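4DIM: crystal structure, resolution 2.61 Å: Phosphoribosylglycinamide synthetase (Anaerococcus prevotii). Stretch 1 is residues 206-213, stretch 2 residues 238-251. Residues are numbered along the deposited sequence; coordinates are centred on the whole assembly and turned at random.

Stretch 1, residues 206-213: DVLFVMPH
Stretch 2 (238-251) IIEKTKTEVKKAIK

Residues 206-213 form a strand and residues 238-251 form a helix that extends beyond the stretch at both ends. Their axes approach to 8.3 Å, and their N-to-C directions make an angle of 127°, so the chains run in largely opposed senses. The register follows: Val-207 lies near Lys-247 (CA to CA 6.7 Å), Val-210 near Lys-243 (CA to CA 5.4 Å), and Pro-212 near Ile-239 (CA to CA 6.7 Å).

The strand backbone is not regular. Leu-208 has phi/psi of -64/-42, and Phe-209 follows at -161/168. Val-207, Val-210 and Pro-212 point toward the helix, whereas Leu-208, Phe-209, Met-211 and His-213 point away. Met-211 is selenomethionine. Two residues therefore separate the first pair of contact positions, and one separates the second.

No hydrogen bond crosses the contact. It buries 449 Å², counting both sides, and rests on packing of aliphatic groups. Val-210 is buried and has the largest covered area. Its chi1 is t (-172°). CG1 of Val-210 lies 3.8 Å from CG2 of Val-246, itself t at 167°. CG1 of Val-210 is also 4.2 Å from CG2 of Thr-242. A short, branched side chain suits this place, where the backbones are close.

Val-207 is also t (175°). CG2 of Val-207 meets CD1 of Ile-250 at 3.7 Å. Ile-250 is mt (-78°, 160°), and its extended chi2 carries CD1 out to this contact. At the other end, CG of Pro-212 packs 3.6 Å from CD1 of Ile-239. The proline ring is C-gamma exo, with phi/psi -62/151. The CA-to-CB bond of Ile-239 points sideways, but its mm rotamer (-62°, -71°) brings the end of the side chain nearer the strand.

Thr-242 serves two purposes. Chi1 is m (-66°). OG1 of Thr-242 donates to O of Ile-238 at 3.0 Å, satisfying the hydroxyl within the helix. CG2 of Thr-242 remains available to the strand and lies 4.0 Å from CG of Pro-212. Thr-244 is also m, and its OG1 donates to O of Glu-240 at 3.1 Å, but it points away and is exposed.

Two lysines border the contact with their methylenes. Lys-243 is mttt. CG of Lys-243 is 3.8 Å from CB of Val-210, and CE of Lys-243 is 3.6 Å from O of Val-210. The extended chain takes the amine past the strand, where NZ of Lys-243 forms a salt bridge to OE2 of Glu-240 at 3.4 Å; the hydrogen bond is weak. Glu-240 is mm, a bend that brings its end nearer the strand. Lys-247 is mttp. CG of Lys-247 is 4.0 Å from CG1 of Val-207, and the turn at chi4 leaves NZ of Lys-247 4.3 Å from CG2 of Val-210.

The helix has regular i to i-4 bonds, such as Val-246 N to Thr-242 O at 2.9 Å. The last, Lys-251 N to Lys-247 O at 3.3 Å, is weak.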

ATOM      1  N   ASP A 206      11.653  -4.612 -16.178  1.00 94.22           N
ATOM      2  CA  ASP A 206      11.182  -5.981 -16.145  1.00 91.61           C
ATOM      3  C   ASP A 206      10.400  -6.172 -14.824  1.00 92.31           C
ATOM      4  O   ASP A 206      10.908  -5.949 -13.718  1.00 89.16           O
ATOM      5  CB  ASP A 206      12.355  -6.988 -16.304  1.00 95.39           C
ATOM      6  CG  ASP A 206      13.020  -6.991 -17.706  1.00120.13           C
ATOM      7  OD1 ASP A 206      12.276  -7.090 -18.733  1.00122.97           O
ATOM      8  OD2 ASP A 206      14.283  -6.943 -17.778  1.00127.35           O
ATOM      9  N   VAL A 207       9.140  -6.565 -14.958  1.00 88.01           N
ATOM     10  CA  VAL A 207       8.270  -6.828 -13.826  1.00 82.45           C
ATOM     11  C   VAL A 207       8.585  -8.255 -13.378  1.00 87.97           C
ATOM     12  O   VAL A 207       8.294  -9.235 -14.085  1.00 88.28           O
ATOM     13  CB  VAL A 207       6.790  -6.611 -14.193  1.00 82.92           C
ATOM     14  CG1 VAL A 207       5.868  -7.002 -13.035  1.00 80.59           C
ATOM     15  CG2 VAL A 207       6.564  -5.165 -14.606  1.00 82.70           C
ATOM     16  N   LEU A 208       9.240  -8.356 -12.226  1.00 84.17           N
ATOM     17  CA  LEU A 208       9.662  -9.633 -11.652  1.00 82.98           C
ATOM     18  C   LEU A 208       8.482 -10.507 -11.297  1.00 82.37           C
ATOM     19  O   LEU A 208       8.515 -11.726 -11.495  1.00 81.88           O
ATOM     20  CB  LEU A 208      10.483  -9.365 -10.392  1.00 82.98           C
ATOM     21  CG  LEU A 208      11.729  -8.480 -10.607  1.00 91.67           C
ATOM     22  CD1 LEU A 208      12.611  -8.499  -9.398  1.00 97.85           C
ATOM     23  CD2 LEU A 208      12.512  -8.886 -11.857  1.00 93.48           C
ATOM     24  N   PHE A 209       7.460  -9.900 -10.731  1.00 75.11           N
ATOM     25  CA  PHE A 209       6.272 -10.644 -10.366  1.00 73.23           C
ATOM     26  C   PHE A 209       5.057  -9.740 -10.177  1.00 78.06           C
ATOM     27  O   PHE A 209       5.160  -8.525 -10.131  1.00 79.33           O
ATOM     28  CB  PHE A 209       6.528 -11.440  -9.058  1.00 73.03           C
ATOM     29  CG  PHE A 209       6.748 -10.568  -7.850  1.00 73.30           C
ATOM     30  CD1 PHE A 209       5.681 -10.071  -7.131  1.00 73.39           C
ATOM     31  CD2 PHE A 209       8.026 -10.264  -7.420  1.00 75.54           C
ATOM     32  CE1 PHE A 209       5.888  -9.261  -6.033  1.00 74.25           C
ATOM     33  CE2 PHE A 209       8.225  -9.427  -6.343  1.00 77.39           C
ATOM     34  CZ  PHE A 209       7.154  -8.942  -5.649  1.00 74.39           C
ATOM     35  N   VAL A 210       3.909 -10.369 -10.084  1.00 74.43           N
ATOM     36  CA  VAL A 210       2.647  -9.776  -9.688  1.00 72.74           C
ATOM     37  C   VAL A 210       2.051 -10.802  -8.727  1.00 76.47           C
ATOM     38  O   VAL A 210       1.846 -11.964  -9.096  1.00 73.68           O
ATOM     39  CB  VAL A 210       1.691  -9.348 -10.817  1.00 75.86           C
ATOM     40  CG1 VAL A 210       0.515  -8.577 -10.245  1.00 75.38           C
ATOM     41  CG2 VAL A 210       2.416  -8.487 -11.839  1.00 77.47           C
HETATM   42  N   MSE A 211       1.908 -10.399  -7.460  1.00 73.30           N
HETATM   43  CA  MSE A 211       1.388 -11.282  -6.438  1.00 70.81           C
HETATM   44  C   MSE A 211       0.021 -10.803  -5.933  1.00 70.48           C
HETATM   45  O   MSE A 211      -0.030  -9.991  -5.013  1.00 67.14           O
HETATM   46  CB  MSE A 211       2.371 -11.373  -5.262  1.00 72.05           C
HETATM   47  CG  MSE A 211       2.000 -12.489  -4.254  1.00 76.14           C
HETATM   48 SE   MSE A 211       2.948 -12.260  -2.587  0.82 79.94          SE
HETATM   49  CE  MSE A 211       1.911 -10.911  -1.976  1.00 76.20           C
ATOM     50  N   PRO A 212      -1.083 -11.405  -6.416  1.00 66.63           N
ATOM     51  CA  PRO A 212      -2.405 -11.065  -5.862  1.00 66.40           C
ATOM     52  C   PRO A 212      -2.512 -11.409  -4.380  1.00 70.41           C
ATOM     53  O   PRO A 212      -1.813 -12.281  -3.891  1.00 69.68           O
ATOM     54  CB  PRO A 212      -3.372 -11.912  -6.713  1.00 68.88           C
ATOM     55  CG  PRO A 212      -2.633 -12.148  -7.978  1.00 73.40           C
ATOM     56  CD  PRO A 212      -1.205 -12.280  -7.600  1.00 68.47           C
ATOM     57  N   HIS A 213      -3.336 -10.666  -3.649  1.00 69.46           N
ATOM     58  CA  HIS A 213      -3.513 -10.938  -2.223  1.00 69.72           C
ATOM     59  C   HIS A 213      -4.886 -10.507  -1.726  1.00 74.73           C
ATOM     60  O   HIS A 213      -5.563  -9.636  -2.301  1.00 72.29           O
ATOM     61  CB  HIS A 213      -2.403 -10.311  -1.345  1.00 69.01           C
ATOM     62  CG  HIS A 213      -2.173  -8.858  -1.566  1.00 70.79           C
ATOM     63  ND1 HIS A 213      -2.993  -7.900  -0.987  1.00 71.63           N
ATOM     64  CD2 HIS A 213      -1.185  -8.238  -2.258  1.00 70.63           C
ATOM     65  CE1 HIS A 213      -2.531  -6.740  -1.408  1.00 70.06           C
ATOM     66  NE2 HIS A 213      -1.421  -6.894  -2.155  1.00 70.25           N
ATOM     67  N   ILE A 238      -8.061 -15.450 -13.078  1.00 84.22           N
ATOM     68  CA  ILE A 238      -8.133 -14.149 -12.414  1.00 81.97           C
ATOM     69  C   ILE A 238      -6.713 -13.724 -12.034  1.00 82.75           C
ATOM     70  O   ILE A 238      -6.349 -12.558 -12.169  1.00 78.41           O
ATOM     71  CB  ILE A 238      -9.082 -14.208 -11.162  1.00 84.22           C
ATOM     72  CG1 ILE A 238     -10.465 -14.770 -11.513  1.00 85.35           C
ATOM     73  CG2 ILE A 238      -9.231 -12.834 -10.509  1.00 82.25           C
ATOM     74  CD1 ILE A 238     -11.120 -14.176 -12.780  1.00 82.89           C
ATOM     75  N   ILE A 239      -5.906 -14.685 -11.604  1.00 81.95           N
ATOM     76  CA  ILE A 239      -4.512 -14.424 -11.207  1.00 81.31           C
ATOM     77  C   ILE A 239      -3.724 -13.898 -12.440  1.00 89.72           C
ATOM     78  O   ILE A 239      -2.950 -12.967 -12.315  1.00 89.67           O
ATOM     79  CB  ILE A 239      -3.851 -15.704 -10.596  1.00 83.73           C
ATOM     80  CG1 ILE A 239      -4.562 -16.186  -9.312  1.00 83.66           C
ATOM     81  CG2 ILE A 239      -2.346 -15.520 -10.363  1.00 81.46           C
ATOM     82  CD1 ILE A 239      -4.384 -15.319  -8.027  1.00 94.66           C
ATOM     83  N   GLU A 240      -3.928 -14.505 -13.604  1.00 90.65           N
ATOM     84  CA  GLU A 240      -3.245 -14.124 -14.848  1.00 91.55           C
ATOM     85  C   GLU A 240      -3.768 -12.844 -15.423  1.00 93.68           C
ATOM     86  O   GLU A 240      -3.000 -12.087 -16.007  1.00 93.71           O
ATOM     87  CB  GLU A 240      -3.378 -15.227 -15.884  1.00 95.71           C
ATOM     88  CG  GLU A 240      -2.664 -16.513 -15.495  1.00112.14           C
ATOM     89  CD  GLU A 240      -1.223 -16.416 -15.006  1.00135.27           C
ATOM     90  OE1 GLU A 240      -0.358 -15.905 -15.760  1.00126.60           O
ATOM     91  OE2 GLU A 240      -0.958 -16.879 -13.868  1.00120.60           O
ATOM     92  N   LYS A 241      -5.078 -12.605 -15.287  1.00 88.08           N
ATOM     93  CA  LYS A 241      -5.683 -11.344 -15.699  1.00 85.08           C
ATOM     94  C   LYS A 241      -5.107 -10.165 -14.878  1.00 84.97           C
ATOM     95  O   LYS A 241      -4.960  -9.087 -15.422  1.00 86.75           O
ATOM     96  CB  LYS A 241      -7.202 -11.415 -15.556  1.00 85.79           C
ATOM     97  CG  LYS A 241      -7.896 -12.013 -16.761  1.00 89.62           C
ATOM     98  CD  LYS A 241      -9.374 -12.281 -16.478  1.00 97.85           C
ATOM     99  CE  LYS A 241     -10.078 -12.984 -17.622  1.00 94.18           C
ATOM    100  NZ  LYS A 241     -11.324 -13.629 -17.164  1.00 93.64           N
ATOM    101  N   THR A 242      -4.769 -10.388 -13.603  1.00 77.52           N
ATOM    102  CA  THR A 242      -4.184  -9.393 -12.695  1.00 75.66           C
ATOM    103  C   THR A 242      -2.729  -9.098 -13.131  1.00 82.06           C
ATOM    104  O   THR A 242      -2.319  -7.928 -13.213  1.00 82.57           O
ATOM    105  CB  THR A 242      -4.293  -9.904 -11.222  1.00 77.58           C
ATOM    106  OG1 THR A 242      -5.669  -9.968 -10.874  1.00 77.00           O
ATOM    107  CG2 THR A 242      -3.617  -9.019 -10.220  1.00 74.71           C
ATOM    108  N   LYS A 243      -1.971 -10.151 -13.424  1.00 79.26           N
ATOM    109  CA  LYS A 243      -0.606 -10.051 -13.936  1.00 80.12           C
ATOM    110  C   LYS A 243      -0.590  -9.230 -15.227  1.00 86.96           C
ATOM    111  O   LYS A 243       0.281  -8.385 -15.420  1.00 87.70           O
ATOM    112  CB  LYS A 243      -0.005 -11.466 -14.207  1.00 83.49           C
ATOM    113  CG  LYS A 243       0.454 -12.212 -12.937  1.00 97.55           C
ATOM    114  CD  LYS A 243       0.820 -13.664 -13.108  1.00107.86           C
ATOM    115  CE  LYS A 243       1.142 -14.289 -11.760  1.00107.87           C
ATOM    116  NZ  LYS A 243       1.549 -15.728 -11.878  1.00112.32           N
ATOM    117  N   THR A 244      -1.598  -9.440 -16.073  1.00 84.30           N
ATOM    118  CA  THR A 244      -1.707  -8.726 -17.317  1.00 85.58           C
ATOM    119  C   THR A 244      -1.966  -7.244 -17.094  1.00 88.96           C
ATOM    120  O   THR A 244      -1.273  -6.429 -17.712  1.00 91.34           O
ATOM    121  CB  THR A 244      -2.797  -9.338 -18.191  1.00 93.47           C
ATOM    122  OG1 THR A 244      -2.339 -10.623 -18.643  1.00 92.19           O
ATOM    123  CG2 THR A 244      -3.140  -8.453 -19.399  1.00 93.20           C
ATOM    124  N   GLU A 245      -2.990  -6.880 -16.287  1.00 81.75           N
ATOM    125  CA  GLU A 245      -3.328  -5.464 -16.103  1.00 80.05           C
ATOM    126  C   GLU A 245      -2.252  -4.733 -15.331  1.00 79.98           C
ATOM    127  O   GLU A 245      -1.974  -3.583 -15.657  1.00 79.94           O
ATOM    128  CB  GLU A 245      -4.679  -5.270 -15.398  1.00 80.73           C
ATOM    129  CG  GLU A 245      -5.912  -5.719 -16.154  1.00 95.79           C
ATOM    130  CD  GLU A 245      -5.984  -5.369 -17.630  1.00112.11           C
ATOM    131  OE1 GLU A 245      -6.208  -4.178 -17.931  1.00 85.97           O
ATOM    132  OE2 GLU A 245      -5.862  -6.281 -18.482  1.00103.44           O
ATOM    133  N   VAL A 246      -1.656  -5.364 -14.303  1.00 72.01           N
ATOM    134  CA  VAL A 246      -0.617  -4.684 -13.543  1.00 69.97           C
ATOM    135  C   VAL A 246       0.590  -4.388 -14.454  1.00 76.04           C
ATOM    136  O   VAL A 246       1.080  -3.272 -14.450  1.00 75.06           O
ATOM    137  CB  VAL A 246      -0.223  -5.495 -12.290  1.00 72.79           C
ATOM    138  CG1 VAL A 246       1.074  -4.978 -11.668  1.00 71.91           C
ATOM    139  CG2 VAL A 246      -1.366  -5.497 -11.269  1.00 70.91           C
ATOM    140  N   LYS A 247       1.052  -5.369 -15.250  1.00 77.69           N
ATOM    141  CA  LYS A 247       2.177  -5.142 -16.189  1.00 80.00           C
ATOM    142  C   LYS A 247       1.860  -4.011 -17.191  1.00 84.41           C
ATOM    143  O   LYS A 247       2.736  -3.186 -17.484  1.00 86.56           O
ATOM    144  CB  LYS A 247       2.537  -6.420 -16.945  1.00 83.65           C
ATOM    145  CG  LYS A 247       3.348  -7.414 -16.109  1.00 84.52           C
ATOM    146  CD  LYS A 247       3.747  -8.677 -16.944  1.00 90.91           C
ATOM    147  CE  LYS A 247       4.457  -9.759 -16.146  1.00107.83           C
ATOM    148  NZ  LYS A 247       3.504 -10.619 -15.361  1.00120.57           N
ATOM    149  N   LYS A 248       0.606  -3.965 -17.687  1.00 77.85           N
ATOM    150  CA  LYS A 248       0.169  -2.913 -18.586  1.00 77.88           C
ATOM    151  C   LYS A 248       0.191  -1.546 -17.912  1.00 83.04           C
ATOM    152  O   LYS A 248       0.607  -0.561 -18.527  1.00 85.69           O
ATOM    153  CB  LYS A 248      -1.250  -3.186 -19.092  1.00 79.43           C
ATOM    154  CG  LYS A 248      -1.340  -4.185 -20.186  1.00 87.07           C
ATOM    155  CD  LYS A 248      -2.736  -4.721 -20.369  1.00 92.63           C
ATOM    156  CE  LYS A 248      -3.675  -3.704 -20.907  1.00 90.87           C
ATOM    157  NZ  LYS A 248      -5.006  -4.285 -21.167  1.00104.79           N
ATOM    158  N   ALA A 249      -0.305  -1.476 -16.667  1.00 77.77           N
ATOM    159  CA  ALA A 249      -0.392  -0.238 -15.866  1.00 75.08           C
ATOM    160  C   ALA A 249       0.960   0.300 -15.519  1.00 79.61           C
ATOM    161  O   ALA A 249       1.187   1.504 -15.548  1.00 81.41           O
ATOM    162  CB  ALA A 249      -1.130  -0.520 -14.600  1.00 72.53           C
ATOM    163  N   ILE A 250       1.852  -0.588 -15.138  1.00 74.84           N
ATOM    164  CA  ILE A 250       3.217  -0.212 -14.808  1.00 73.91           C
ATOM    165  C   ILE A 250       3.815   0.527 -15.964  1.00 78.54           C
ATOM    166  O   ILE A 250       4.409   1.586 -15.769  1.00 79.82           O
ATOM    167  CB  ILE A 250       4.044  -1.469 -14.420  1.00 75.44           C
ATOM    168  CG1 ILE A 250       3.687  -1.881 -12.955  1.00 72.24           C
ATOM    169  CG2 ILE A 250       5.536  -1.213 -14.569  1.00 76.19           C
ATOM    170  CD1 ILE A 250       4.015  -3.269 -12.622  1.00 81.46           C
ATOM    171  N   LYS A 251       3.631   0.002 -17.159  1.00 77.30           N
ATOM    172  CA  LYS A 251       4.177   0.622 -18.359  1.00 81.24           C
ATOM    173  C   LYS A 251       3.346   1.853 -18.774  1.00 87.61           C
ATOM    174  O   LYS A 251       3.957   2.890 -19.020  1.00 89.46           O
ATOM    175  CB  LYS A 251       4.313  -0.374 -19.505  1.00 86.27           C
ATOM    176  CG  LYS A 251       5.404   0.056 -20.514  1.00107.09           C
ATOM    177  CD  LYS A 251       6.244  -1.114 -21.107  1.00115.68           C
ATOM    178  CE  LYS A 251       7.676  -0.720 -21.453  1.00118.78           C
ATOM    179  NZ  LYS A 251       7.785   0.061 -22.732  1.00127.76           N
TER